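Asp (Solanum tuberosum, PDB 3RFI) is the saposin-like insert of a plant aspartic protease and, as in other saposin-like proteins, probably interacts with lipid membranes. Local coordinates at residues K12-V15 with S16-E20; M21-D24 with L25-S28; L97-V100 with N101-E105. All coordinates share one frame; numbering follows the deposited sequence.

All three contacts are local, each spanning about two turns of a helix. Contacts 1 and 2 follow one another on helix 6-29, their centres about 12 Å apart, and meet where Ile-14 CG2 packs on CD1 of Ile-22 in one conformer of that residue. Contact 3 comes much later in the chain, on helix 90-104, yet its centre lies about 10 Å from that of contact 1: Val-15 packs on Val-100 and Lys-12 on Glu-105. Contacts 2 and 3 do not touch. The first and last long helices of the saposin-like fold are thus paired near the two ends of the chain, where the disulfide Cys-11 to Cys-104 ties them together.

Contact 1: K12-V15 with S16-E20; sequences KTIV and SQYGE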
# COMPACT_ATOMS: atom_id res chain seq x y z
N LYS A 12 -3.07 -17.23 -4.90
CA LYS A 12 -1.69 -17.58 -4.54
C LYS A 12 -0.66 -17.21 -5.57
O LYS A 12 0.44 -16.81 -5.20
CB LYS A 12 -1.56 -19.04 -4.12
CG LYS A 12 -2.13 -19.27 -2.73
CD LYS A 12 -1.98 -20.74 -2.35
CE LYS A 12 -3.02 -21.18 -1.34
NZ LYS A 12 -3.22 -22.68 -1.35
N THR A 13 -1.04 -17.31 -6.83
CA THR A 13 -0.15 -16.89 -7.91
C THR A 13 0.09 -15.41 -7.83
O THR A 13 1.23 -14.95 -7.93
CB THR A 13 -0.73 -17.27 -9.26
OG1 THR A 13 -0.77 -18.70 -9.30
CG2 THR A 13 0.18 -16.78 -10.42
N ILE A 14 -0.98 -14.65 -7.60
CA ILE A 14 -0.82 -13.24 -7.40
C ILE A 14 0.23 -12.99 -6.29
O ILE A 14 1.17 -12.22 -6.48
CB ILE A 14 -2.16 -12.54 -7.00
CG1 ILE A 14 -3.11 -12.43 -8.20
CG2 ILE A 14 -1.89 -11.19 -6.31
CD1 ILE A 14 -2.63 -11.53 -9.38
N VAL A 15 0.04 -13.60 -5.12
CA VAL A 15 0.96 -13.28 -4.03
C VAL A 15 2.40 -13.73 -4.38
O VAL A 15 3.36 -12.94 -4.26
CB VAL A 15 0.48 -13.90 -2.67
CG1 VAL A 15 1.45 -13.55 -1.53
CG2 VAL A 15 -0.93 -13.42 -2.32
N SER A 16 2.57 -14.97 -4.80
CA SER A 16 3.92 -15.52 -5.01
C SER A 16 4.60 -14.87 -6.20
O SER A 16 5.75 -14.49 -6.08
CB SER A 16 3.88 -17.03 -5.18
OG SER A 16 3.21 -17.35 -6.37
N GLN A 17 3.88 -14.71 -7.31
CA GLN A 17 4.47 -14.19 -8.54
C GLN A 17 4.41 -12.69 -8.68
O GLN A 17 5.26 -12.11 -9.33
CB GLN A 17 3.82 -14.80 -9.77
CG GLN A 17 4.15 -16.24 -9.81
CD GLN A 17 3.96 -16.77 -11.16
OE1 GLN A 17 4.33 -16.12 -12.15
NE2 GLN A 17 3.37 -17.97 -11.25
N TYR A 18 3.40 -12.07 -8.09
CA TYR A 18 3.17 -10.65 -8.33
C TYR A 18 3.08 -9.84 -7.05
O TYR A 18 2.91 -8.64 -7.12
CB TYR A 18 1.84 -10.43 -9.07
CG TYR A 18 1.82 -11.05 -10.43
CD1 TYR A 18 1.34 -12.33 -10.61
CD2 TYR A 18 2.29 -10.35 -11.53
CE1 TYR A 18 1.29 -12.93 -11.87
CE2 TYR A 18 2.26 -10.91 -12.78
CZ TYR A 18 1.75 -12.19 -12.95
OH TYR A 18 1.69 -12.75 -14.19
N GLY A 19 3.21 -10.47 -5.90
CA GLY A 19 2.79 -9.80 -4.64
C GLY A 19 3.68 -8.62 -4.32
O GLY A 19 3.18 -7.55 -3.99
N GLU A 20 4.99 -8.80 -4.36
CA GLU A 20 5.89 -7.70 -4.07
C GLU A 20 5.70 -6.59 -5.09
O GLU A 20 5.73 -5.40 -4.74
CB GLU A 20 7.36 -8.13 -4.07
CG GLU A 20 7.69 -8.99 -2.92
CD GLU A 20 9.17 -9.02 -2.66
OE1 GLU A 20 9.93 -8.62 -3.57
OE2 GLU A 20 9.55 -9.45 -1.54
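From Lys-12 to Glu-20 the backbone runs as a helix whose i to i+4 bonds begin nearly straight, Ser-16 N to Lys-12 O at 2.8 Å and 171°, and degrade along the chain until Gly-19 N makes a weak bond to Val-15 O. A wider pi-type turn at 16-18 goes with this: Tyr-18 N approaches Ile-14 O from above the carbonyl plane, 37° out of it. The Ser-16 hydroxyl folds back on the preceding turn. With chi1 at 66°, OG sits between its own N and carbonyl carbon, from where it donates to Lys-12 O at 3.1 Å. That oxygen is gripped twice, by OG and by Ser-16 N, from opposite faces of its plane.

This is the first long helix of the saposin-like fold, and one side of the segment faces helix 90-104: Val-15 packs on Val-100, and the aliphatic chain of Lys-12 leans on Asn-101 and Cys-104.

Thr-13 and Gln-17 lie alongside each other, pointing the same way. The threonine methyl CG2 is the touching atom, 3.5 Å from the amide nitrogen NE2 of Gln-17, while OG1 takes the other branch and hydrogen-bonds the backbone oxygen of Met-9. The Tyr-18 ring presents an edge to the previous turn, with Ile-14 CA and Thr-13 O near its plane. Its CD1 also lies 4.2 Å from the Ile-14 methyl CD1, an apolar contact one turn apart on the exposed side of the helix.

Contact 2: M21-D24 with L25-S28; sequences MIWD and LLVS
Trp-23 lays one face of its indole on Val-27 and meets Leu-26 obliquely, and its side chain is easily followed outward. From CB the indole leaves with CG anti to the backbone N (chi1 175°), which carries the ring toward the next turn. In the five-membered ring, CD1 is 4.1 Å and NE1 3.6 Å from the Val-27 methyl CG2. That methyl sits over the face as a CH-pi contact, 22° off the ring normal, and comes closest at CE2, 3.5 Å away. On the six-membered ring, CZ2 also lies by Val-27 CG2, while CE3 and CZ3 meet Leu-26 CD1, the latter at 3.8 Å. NE1 donates to Leu-87 O, and the ring also packs on Thr-92, Lys-93 and Val-96, so it meets helix 71-87 at Leu-87 as well as helix 90-104. With an alanine here, Leu-87 O is likely to lose its indole donor and a gap to open beside Val-27 CG2.

Asp-24 O accepts from Ser-28 N at 2.7 Å. The chemistry divides by side: a methyl on one face and a leucine branch beside the benzene ring pack an indole whose polar N-H is satisfied by a neighbouring helix.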
# COMPACT_ATOMS: atom_id res chain seq x y z
N MET A 21 5.55 -6.96 -6.36
CA MET A 21 5.35 -5.96 -7.39
C MET A 21 4.07 -5.16 -7.14
O MET A 21 4.03 -3.91 -7.25
CB MET A 21 5.28 -6.65 -8.71
CG MET A 21 5.08 -5.77 -9.90
SD MET A 21 5.44 -6.63 -11.41
CE MET A 21 4.71 -5.43 -12.52
N ILE A 22 2.99 -5.86 -6.81
CA ILE A 22 1.74 -5.17 -6.58
C ILE A 22 1.83 -4.26 -5.36
O ILE A 22 1.37 -3.11 -5.41
CB ILE A 22 0.58 -6.18 -6.44
CG1 ILE A 22 0.40 -6.95 -7.79
CG2 ILE A 22 -0.67 -5.55 -5.77
CD1 ILE A 22 -0.50 -8.22 -7.70
N TRP A 23 2.39 -4.77 -4.28
CA TRP A 23 2.56 -3.99 -3.08
C TRP A 23 3.41 -2.77 -3.39
O TRP A 23 3.11 -1.69 -2.91
CB TRP A 23 3.31 -4.80 -2.02
CG TRP A 23 3.60 -4.02 -0.81
CD1 TRP A 23 4.84 -3.65 -0.32
CD2 TRP A 23 2.63 -3.53 0.11
NE1 TRP A 23 4.68 -2.92 0.87
CE2 TRP A 23 3.33 -2.83 1.14
CE3 TRP A 23 1.22 -3.56 0.14
CZ2 TRP A 23 2.67 -2.25 2.22
CZ3 TRP A 23 0.59 -2.96 1.19
CH2 TRP A 23 1.29 -2.30 2.20
N ASP A 24 4.48 -2.95 -4.16
CA ASP A 24 5.31 -1.80 -4.52
C ASP A 24 4.52 -0.68 -5.22
O ASP A 24 4.67 0.54 -4.96
CB ASP A 24 6.47 -2.26 -5.37
CG ASP A 24 7.55 -2.99 -4.51
OD1 ASP A 24 8.54 -3.43 -5.10
OD2 ASP A 24 7.40 -3.14 -3.26
N LEU A 25 3.64 -1.12 -6.09
CA LEU A 25 2.80 -0.25 -6.86
C LEU A 25 1.74 0.40 -5.99
O LEU A 25 1.41 1.52 -6.24
CB LEU A 25 2.16 -0.98 -8.05
CG LEU A 25 3.17 -1.37 -9.14
CD1 LEU A 25 2.60 -2.48 -10.04
CD2 LEU A 25 3.67 -0.17 -9.98
N LEU A 26 1.21 -0.33 -5.02
CA LEU A 26 0.20 0.19 -4.12
C LEU A 26 0.88 1.33 -3.38
O LEU A 26 0.36 2.43 -3.32
CB LEU A 26 -0.29 -0.88 -3.12
CG LEU A 26 -1.39 -0.56 -2.11
CD1 LEU A 26 -1.89 -1.90 -1.54
CD2 LEU A 26 -0.75 0.25 -0.96
N VAL A 27 2.05 1.04 -2.84
CA VAL A 27 2.83 1.98 -2.08
C VAL A 27 3.19 3.22 -2.95
O VAL A 27 2.94 4.37 -2.54
CB VAL A 27 4.05 1.32 -1.43
CG1 VAL A 27 4.90 2.38 -0.67
CG2 VAL A 27 3.60 0.27 -0.42
N SER A 28 3.72 2.99 -4.15
CA SER A 28 4.18 4.08 -5.01
C SER A 28 3.03 4.87 -5.63
O SER A 28 3.21 6.05 -6.04
CB SER A 28 5.11 3.55 -6.11
OG SER A 28 6.37 3.25 -5.53
O HOH W 1 7.12 1.23 -3.83

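Contact 3: L97-V100 with N101-E105; sequences LEYV and NQLCE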
# COMPACT_ATOMS: atom_id res chain seq x y z
N LEU A 97 1.94 -9.32 2.64
CA LEU A 97 1.88 -10.49 1.73
C LEU A 97 1.44 -11.78 2.43
O LEU A 97 0.65 -12.54 1.87
CB LEU A 97 3.15 -10.66 0.94
CG LEU A 97 3.52 -9.44 0.08
CD1 LEU A 97 4.78 -9.72 -0.73
CD2 LEU A 97 2.37 -9.09 -0.85
N GLU A 98 1.93 -12.00 3.65
CA GLU A 98 1.54 -13.15 4.42
C GLU A 98 0.04 -13.06 4.77
O GLU A 98 -0.67 -14.02 4.64
CB GLU A 98 2.42 -13.30 5.68
CG GLU A 98 2.13 -14.51 6.53
CD GLU A 98 2.04 -15.77 5.71
OE1 GLU A 98 1.08 -16.54 5.93
OE2 GLU A 98 2.90 -15.96 4.82
N TYR A 99 -0.41 -11.89 5.21
CA TYR A 99 -1.87 -11.70 5.45
C TYR A 99 -2.72 -12.08 4.24
O TYR A 99 -3.73 -12.80 4.36
CB TYR A 99 -2.11 -10.21 5.76
CG TYR A 99 -3.54 -9.87 6.04
CD1 TYR A 99 -4.34 -9.34 5.05
CD2 TYR A 99 -4.09 -10.08 7.32
CE1 TYR A 99 -5.64 -8.98 5.30
CE2 TYR A 99 -5.39 -9.75 7.59
CZ TYR A 99 -6.17 -9.21 6.56
OH TYR A 99 -7.47 -8.89 6.82
N VAL A 100 -2.35 -11.57 3.07
CA VAL A 100 -3.08 -11.85 1.83
C VAL A 100 -3.00 -13.34 1.50
O VAL A 100 -4.01 -13.96 1.14
CB VAL A 100 -2.50 -11.07 0.67
CG1 VAL A 100 -3.17 -11.49 -0.66
CG2 VAL A 100 -2.64 -9.56 0.97
N ASN A 101 -1.80 -13.90 1.64
CA ASN A 101 -1.64 -15.28 1.34
C ASN A 101 -2.54 -16.16 2.24
O ASN A 101 -3.13 -17.13 1.76
CB ASN A 101 -0.17 -15.67 1.54
CG ASN A 101 0.17 -16.94 0.83
OD1 ASN A 101 -0.14 -17.07 -0.37
ND2 ASN A 101 0.79 -17.89 1.53
N GLN A 102 -2.60 -15.85 3.55
CA GLN A 102 -3.44 -16.63 4.45
C GLN A 102 -4.91 -16.54 3.99
O GLN A 102 -5.64 -17.48 4.12
CB GLN A 102 -3.30 -16.14 5.89
CG GLN A 102 -1.91 -16.39 6.51
CD GLN A 102 -1.64 -17.84 6.95
OE1 GLN A 102 -2.08 -18.81 6.32
NE2 GLN A 102 -0.87 -17.98 8.07
N LEU A 103 -5.33 -15.38 3.48
CA LEU A 103 -6.68 -15.22 2.91
C LEU A 103 -6.89 -16.00 1.60
O LEU A 103 -7.95 -16.60 1.41
CB LEU A 103 -7.03 -13.73 2.75
CG LEU A 103 -7.36 -13.10 4.09
CD1 LEU A 103 -7.15 -11.58 3.98
CD2 LEU A 103 -8.82 -13.42 4.51
N CYS A 104 -5.88 -16.03 0.71
CA CYS A 104 -5.96 -16.87 -0.48
C CYS A 104 -6.32 -18.29 -0.07
O CYS A 104 -7.12 -18.94 -0.74
CB CYS A 104 -4.61 -17.00 -1.20
SG CYS A 104 -4.05 -15.46 -1.82
N GLU A 105 -5.68 -18.76 1.01
CA GLU A 105 -5.86 -20.14 1.49
C GLU A 105 -7.25 -20.38 2.06
O GLU A 105 -7.65 -21.51 2.26
CB GLU A 105 -4.80 -20.51 2.54
CG GLU A 105 -3.40 -20.48 1.94
CD GLU A 105 -2.28 -20.63 2.96
OE1 GLU A 105 -1.10 -20.70 2.53
OE2 GLU A 105 -2.58 -20.70 4.19
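Tyr-99 and Leu-103 are brought together by different first torsions: the tyrosine CG stands anti to its backbone N (chi1 -179°), which carries the ring toward the C-terminal end, while the leucine CG stands beside its own N (chi1 -75°) and reaches back. The pair lies on the last helix of the saposin-like fold, helix 90-104, whose other side packs against helix 6-29, with Leu-97 on Glu-20 among the contacts.

The leucine uses one methyl, CD1, which approaches the ring obliquely and comes to 3.3 Å from Tyr-99 CE1, with CZ a little farther at 3.6 Å. This is close for two carbons, and it sets the methyl beside the CE1 flank of the ring.

Glu-98 and Gln-102 meet on an exposed flank. The glutamate chain bends at chi2, and this bend turns the carboxylate toward the next turn of the helix, where Glu-98 OE1 rests 3.0 Å from Gln-102 CG. Beneath the side chains the backbone bonds are regular. Gln-102 N bonds Glu-98 O at 2.9 Å, Cys-104 N bonds Val-100 O, and Asn-101 N bonds Leu-97 O. CB of that asparagine touches the same Leu-97 oxygen, which places the start of its side chain directly against the preceding turn.

Cys-104 is buried, its sulfur taken up in the disulfide with Cys-11 at this end of the helix; its backbone oxygen also accepts from the hydroxyl of Ser-8. On the local side, Val-100 CG1 packs 4.2 Å from the sulfur, and Cys-104 SG lies 3.3 Å from Val-100 O.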